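Local coordinates for protein heme oxygenase (Leptospira interrogans, PDB 5KZL) that probably catalyses the oxygen-dependent opening of the haem ring, yielding biliverdin, iron and carbon monoxide, as heme oxygenases do, at residues K41-Y55 / K82-W96. The protein carries 1 engineered substitution. Sequence-based numbering, arbitrary orientation. Where two conformers were deposited one is given.
Sequences KGTYARHLEAFYYVY and KNALLEDLQFFYGTW
Leu-48 and Leu-85 meet at the heart of an antiparallel helix pair whose axes, 9.0 Å apart, run at 154°, a worked example of knobs-into-holes packing. Leu-48 enters the hole formed by Leu-85, Asp-88, Leu-89 and Phe-92, its CD1 lying 3.6 Å from Phe-92 CD2 while CD2 faces Leu-85. In return, Leu-85 sends CD1 among Phe-51, Tyr-52 and Tyr-55, and Leu-89 drops CD2 between Ala-45, Leu-48 and Glu-49. Tyr-52 is a further knob, among Lys-82, Leu-85, Leu-86 and Leu-89; beyond the helix end Trp-96 folds back and turns the edge of its six-membered ring to the face of Tyr-52, centroids 5.1 Å apart. The ring of Tyr-44, placed by a chi1 of -174°, meets Phe-92 in an offset edge-to-face pair, planes at 67°. Tyr-44 OH donates to a water that in turn donates to Asp-88 OD2, and also bonds Tyr-162; both carboxylate oxygens of Asp-88 accept backbone N-H groups, from Ser-160 and Phe-161.

The Glu-49 and Tyr-93 side is more polar. Trp-96 NE1 gives a hydrogen bond of 3.0 Å to Glu-49 OE2, met from above the carboxylate plane. The same oxygen lies 2.6 Å from Tyr-93 OH, which a water links to Gly-42 O. At the exposed end, where Arg-46 barely touches Tyr-93, Lys-41 bends its chain and NZ hydrogen-bonds Phe-92 O at 2.8 Å.

In this all-helical fold, helix 105-120 touches Tyr-53 and Val-54, helix 125-151 adjoins Tyr-44, Phe-51 and Phe-92, and helix 188-210 packs on His-47 and Phe-51, whose side chain comes to about 6 Å from the bound haem.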
# COMPACT_ATOMS: atom_id res chain seq x y z
N LYS A 41 10.21 -6.90 16.83
CA LYS A 41 9.75 -8.09 16.10
C LYS A 41 8.22 -8.26 16.13
O LYS A 41 7.58 -8.37 15.08
CB LYS A 41 10.42 -9.34 16.69
CG LYS A 41 10.53 -10.51 15.74
CD LYS A 41 10.96 -11.77 16.51
CE LYS A 41 9.93 -12.89 16.48
NZ LYS A 41 9.48 -13.23 15.10
N GLY A 42 7.66 -8.29 17.34
CA GLY A 42 6.24 -8.49 17.59
C GLY A 42 5.38 -7.44 16.95
O GLY A 42 4.44 -7.77 16.24
N THR A 43 5.72 -6.16 17.19
CA THR A 43 5.01 -5.01 16.64
C THR A 43 5.10 -4.99 15.11
O THR A 43 4.11 -4.78 14.43
CB THR A 43 5.52 -3.73 17.31
OG1 THR A 43 5.36 -3.87 18.73
CG2 THR A 43 4.77 -2.51 16.86
N TYR A 44 6.30 -5.25 14.57
CA TYR A 44 6.51 -5.29 13.14
C TYR A 44 5.63 -6.36 12.46
O TYR A 44 5.04 -6.10 11.40
CB TYR A 44 8.01 -5.50 12.80
CG TYR A 44 8.25 -5.40 11.31
CD1 TYR A 44 8.21 -4.16 10.67
CD2 TYR A 44 8.50 -6.53 10.55
CE1 TYR A 44 8.42 -4.06 9.29
CE2 TYR A 44 8.69 -6.44 9.17
CZ TYR A 44 8.66 -5.20 8.55
OH TYR A 44 8.82 -5.10 7.19
N ALA A 45 5.55 -7.56 13.06
CA ALA A 45 4.74 -8.66 12.54
C ALA A 45 3.23 -8.30 12.50
O ALA A 45 2.57 -8.60 11.50
CB ALA A 45 4.99 -9.92 13.36
N ARG A 46 2.70 -7.61 13.56
CA ARG A 46 1.30 -7.16 13.62
C ARG A 46 1.05 -6.13 12.52
O ARG A 46 -0.02 -6.13 11.90
CB ARG A 46 0.95 -6.61 15.02
CG ARG A 46 1.05 -7.67 16.12
CD ARG A 46 0.52 -7.20 17.47
NE ARG A 46 1.44 -6.31 18.17
CZ ARG A 46 2.43 -6.73 18.95
NH1 ARG A 46 2.67 -8.02 19.11
NH2 ARG A 46 3.21 -5.85 19.57
N HIS A 47 2.06 -5.29 12.23
CA HIS A 47 2.02 -4.29 11.18
C HIS A 47 1.86 -5.02 9.81
O HIS A 47 0.99 -4.63 9.02
CB HIS A 47 3.30 -3.43 11.29
CG HIS A 47 3.85 -2.90 10.02
ND1 HIS A 47 3.44 -1.68 9.51
CD2 HIS A 47 4.84 -3.39 9.23
CE1 HIS A 47 4.17 -1.48 8.43
NE2 HIS A 47 4.99 -2.50 8.20
N LEU A 48 2.63 -6.12 9.58
CA LEU A 48 2.47 -6.94 8.35
C LEU A 48 1.10 -7.61 8.28
O LEU A 48 0.58 -7.77 7.19
CB LEU A 48 3.58 -8.02 8.18
CG LEU A 48 5.04 -7.55 8.11
CD1 LEU A 48 6.00 -8.72 8.22
CD2 LEU A 48 5.32 -6.71 6.86
N GLU A 49 0.52 -8.00 9.43
CA GLU A 49 -0.80 -8.64 9.43
C GLU A 49 -1.85 -7.70 8.91
O GLU A 49 -2.66 -8.12 8.11
CB GLU A 49 -1.21 -9.07 10.83
CG GLU A 49 -0.37 -10.22 11.34
CD GLU A 49 -0.71 -10.59 12.76
OE1 GLU A 49 -1.44 -9.84 13.43
OE2 GLU A 49 -0.25 -11.66 13.20
N ALA A 50 -1.83 -6.43 9.39
CA ALA A 50 -2.77 -5.41 8.95
C ALA A 50 -2.63 -5.20 7.43
O ALA A 50 -3.65 -5.16 6.74
CB ALA A 50 -2.53 -4.10 9.69
N PHE A 51 -1.38 -5.13 6.90
CA PHE A 51 -1.14 -4.99 5.46
C PHE A 51 -1.61 -6.23 4.71
O PHE A 51 -2.17 -6.09 3.63
CB PHE A 51 0.33 -4.69 5.17
CG PHE A 51 0.74 -3.24 5.35
CD1 PHE A 51 -0.18 -2.21 5.17
CD2 PHE A 51 2.06 -2.90 5.62
CE1 PHE A 51 0.20 -0.87 5.31
CE2 PHE A 51 2.45 -1.56 5.71
CZ PHE A 51 1.51 -0.56 5.59
N TYR A 52 -1.41 -7.43 5.27
CA TYR A 52 -1.91 -8.62 4.60
C TYR A 52 -3.41 -8.48 4.26
O TYR A 52 -3.80 -8.71 3.11
CB TYR A 52 -1.67 -9.90 5.40
CG TYR A 52 -2.39 -11.06 4.75
CD1 TYR A 52 -1.86 -11.69 3.62
CD2 TYR A 52 -3.67 -11.43 5.16
CE1 TYR A 52 -2.56 -12.71 2.96
CE2 TYR A 52 -4.37 -12.46 4.52
CZ TYR A 52 -3.82 -13.09 3.41
OH TYR A 52 -4.51 -14.08 2.76
N TYR A 53 -4.24 -8.14 5.26
CA TYR A 53 -5.69 -8.03 5.04
C TYR A 53 -6.04 -6.92 4.04
O TYR A 53 -6.91 -7.08 3.18
CB TYR A 53 -6.43 -7.89 6.38
CG TYR A 53 -6.34 -9.16 7.20
CD1 TYR A 53 -6.89 -10.35 6.74
CD2 TYR A 53 -5.68 -9.18 8.43
CE1 TYR A 53 -6.79 -11.53 7.47
CE2 TYR A 53 -5.55 -10.36 9.16
CZ TYR A 53 -6.14 -11.52 8.69
OH TYR A 53 -6.08 -12.71 9.39
N VAL A 54 -5.31 -5.81 4.12
CA VAL A 54 -5.54 -4.66 3.24
C VAL A 54 -5.25 -5.02 1.79
O VAL A 54 -6.12 -4.84 0.92
CB VAL A 54 -4.70 -3.44 3.73
CG1 VAL A 54 -4.65 -2.34 2.67
CG2 VAL A 54 -5.24 -2.92 5.06
N TYR A 55 -4.05 -5.54 1.52
CA TYR A 55 -3.67 -5.92 0.15
C TYR A 55 -4.47 -7.09 -0.38
O TYR A 55 -4.77 -7.09 -1.56
CB TYR A 55 -2.16 -6.17 0.06
CG TYR A 55 -1.33 -4.91 0.11
CD1 TYR A 55 -1.02 -4.21 -1.05
CD2 TYR A 55 -0.85 -4.42 1.32
CE1 TYR A 55 -0.24 -3.05 -1.01
CE2 TYR A 55 -0.05 -3.27 1.37
CZ TYR A 55 0.25 -2.59 0.20
OH TYR A 55 1.02 -1.47 0.24
N LYS A 82 0.08 -9.24 -1.65
CA LYS A 82 -0.50 -10.29 -0.78
C LYS A 82 0.46 -11.47 -0.55
O LYS A 82 0.68 -11.86 0.60
CB LYS A 82 -1.86 -10.76 -1.32
CG LYS A 82 -2.53 -11.91 -0.56
CD LYS A 82 -3.66 -12.48 -1.39
CE LYS A 82 -3.73 -13.98 -1.28
NZ LYS A 82 -4.76 -14.54 -2.19
N ASN A 83 1.04 -12.01 -1.64
CA ASN A 83 1.95 -13.17 -1.52
C ASN A 83 3.29 -12.82 -0.87
O ASN A 83 3.81 -13.63 -0.11
CB ASN A 83 2.15 -13.85 -2.87
CG ASN A 83 0.90 -14.55 -3.36
OD1 ASN A 83 0.07 -15.06 -2.60
ND2 ASN A 83 0.75 -14.64 -4.66
N ALA A 84 3.81 -11.62 -1.12
CA ALA A 84 5.05 -11.13 -0.50
C ALA A 84 4.81 -11.02 1.02
O ALA A 84 5.66 -11.48 1.80
CB ALA A 84 5.43 -9.77 -1.07
N LEU A 85 3.64 -10.47 1.42
CA LEU A 85 3.24 -10.34 2.83
C LEU A 85 3.13 -11.69 3.53
O LEU A 85 3.68 -11.85 4.63
CB LEU A 85 1.95 -9.51 2.96
CG LEU A 85 2.22 -8.01 2.75
CD1 LEU A 85 0.99 -7.26 2.39
CD2 LEU A 85 2.91 -7.38 3.97
N LEU A 86 2.49 -12.68 2.88
CA LEU A 86 2.38 -14.06 3.40
C LEU A 86 3.74 -14.65 3.69
O LEU A 86 3.94 -15.28 4.74
CB LEU A 86 1.66 -14.96 2.38
CG LEU A 86 0.16 -14.94 2.44
CD1 LEU A 86 -0.41 -15.72 1.28
CD2 LEU A 86 -0.37 -15.42 3.85
N GLU A 87 4.69 -14.45 2.75
CA GLU A 87 6.05 -14.95 2.89
C GLU A 87 6.77 -14.30 4.08
O GLU A 87 7.35 -15.02 4.90
CB GLU A 87 6.83 -14.74 1.60
CG GLU A 87 8.12 -15.52 1.59
CD GLU A 87 8.95 -15.29 0.36
OE1 GLU A 87 8.66 -15.92 -0.69
OE2 GLU A 87 9.89 -14.47 0.43
N ASP A 88 6.68 -12.97 4.23
CA ASP A 88 7.28 -12.29 5.39
C ASP A 88 6.62 -12.75 6.68
O ASP A 88 7.32 -12.99 7.65
CB ASP A 88 7.20 -10.75 5.25
CG ASP A 88 8.06 -10.22 4.12
OD1 ASP A 88 8.94 -10.96 3.63
OD2 ASP A 88 7.86 -9.05 3.73
N LEU A 89 5.28 -12.93 6.67
CA LEU A 89 4.56 -13.42 7.85
C LEU A 89 5.04 -14.82 8.26
O LEU A 89 5.25 -15.09 9.44
CB LEU A 89 3.05 -13.37 7.66
CG LEU A 89 2.46 -11.96 7.76
CD1 LEU A 89 1.12 -11.91 7.09
CD2 LEU A 89 2.37 -11.52 9.23
N GLN A 90 5.29 -15.71 7.27
CA GLN A 90 5.83 -17.02 7.58
C GLN A 90 7.25 -16.87 8.21
O GLN A 90 7.57 -17.61 9.13
CB GLN A 90 5.88 -17.90 6.31
CG GLN A 90 6.28 -19.38 6.54
CD GLN A 90 7.78 -19.58 6.74
OE1 GLN A 90 8.62 -19.02 6.03
NE2 GLN A 90 8.15 -20.36 7.76
N PHE A 91 8.09 -15.93 7.71
CA PHE A 91 9.43 -15.76 8.29
C PHE A 91 9.33 -15.36 9.78
O PHE A 91 10.05 -15.92 10.62
CB PHE A 91 10.28 -14.73 7.50
CG PHE A 91 11.57 -14.38 8.23
CD1 PHE A 91 12.66 -15.25 8.21
CD2 PHE A 91 11.65 -13.24 9.01
CE1 PHE A 91 13.82 -14.95 8.93
CE2 PHE A 91 12.80 -12.95 9.75
CZ PHE A 91 13.88 -13.81 9.70
N PHE A 92 8.48 -14.38 10.09
CA PHE A 92 8.34 -13.90 11.47
C PHE A 92 7.62 -14.88 12.42
O PHE A 92 8.01 -15.02 13.59
CB PHE A 92 7.69 -12.51 11.52
CG PHE A 92 8.64 -11.48 10.97
CD1 PHE A 92 9.74 -11.07 11.70
CD2 PHE A 92 8.47 -10.96 9.68
CE1 PHE A 92 10.66 -10.16 11.17
CE2 PHE A 92 9.39 -10.06 9.15
CZ PHE A 92 10.47 -9.66 9.90
N TYR A 93 6.57 -15.54 11.93
CA TYR A 93 5.77 -16.42 12.79
C TYR A 93 6.12 -17.91 12.76
O TYR A 93 5.67 -18.65 13.65
CB TYR A 93 4.29 -16.26 12.46
CG TYR A 93 3.70 -14.98 13.00
CD1 TYR A 93 3.32 -14.88 14.34
CD2 TYR A 93 3.47 -13.89 12.18
CE1 TYR A 93 2.76 -13.71 14.85
CE2 TYR A 93 2.90 -12.71 12.67
CZ TYR A 93 2.55 -12.63 14.01
OH TYR A 93 1.99 -11.48 14.53
N GLY A 94 6.84 -18.35 11.73
CA GLY A 94 7.17 -19.76 11.51
C GLY A 94 6.02 -20.38 10.73
O GLY A 94 6.21 -20.96 9.67
N THR A 95 4.79 -20.21 11.26
CA THR A 95 3.54 -20.63 10.65
C THR A 95 2.52 -19.53 10.97
O THR A 95 2.27 -19.25 12.14
CB THR A 95 3.14 -22.06 11.06
OG1 THR A 95 1.82 -22.31 10.63
CG2 THR A 95 3.27 -22.32 12.57
N TRP A 96 1.98 -18.87 9.94
CA TRP A 96 1.01 -17.83 10.23
C TRP A 96 -0.40 -18.30 9.95
O TRP A 96 -0.76 -18.54 8.81
CB TRP A 96 1.34 -16.48 9.56
CG TRP A 96 0.40 -15.38 9.96
CD1 TRP A 96 0.34 -14.75 11.17
CD2 TRP A 96 -0.59 -14.77 9.13
NE1 TRP A 96 -0.63 -13.77 11.14
CE2 TRP A 96 -1.23 -13.78 9.90
CE3 TRP A 96 -1.00 -14.96 7.80
CZ2 TRP A 96 -2.28 -12.99 9.40
CZ3 TRP A 96 -2.04 -14.18 7.30
CH2 TRP A 96 -2.66 -13.20 8.09
O HOH W 1 3.21 -10.32 16.69
O HOH W 2 8.77 -7.38 5.90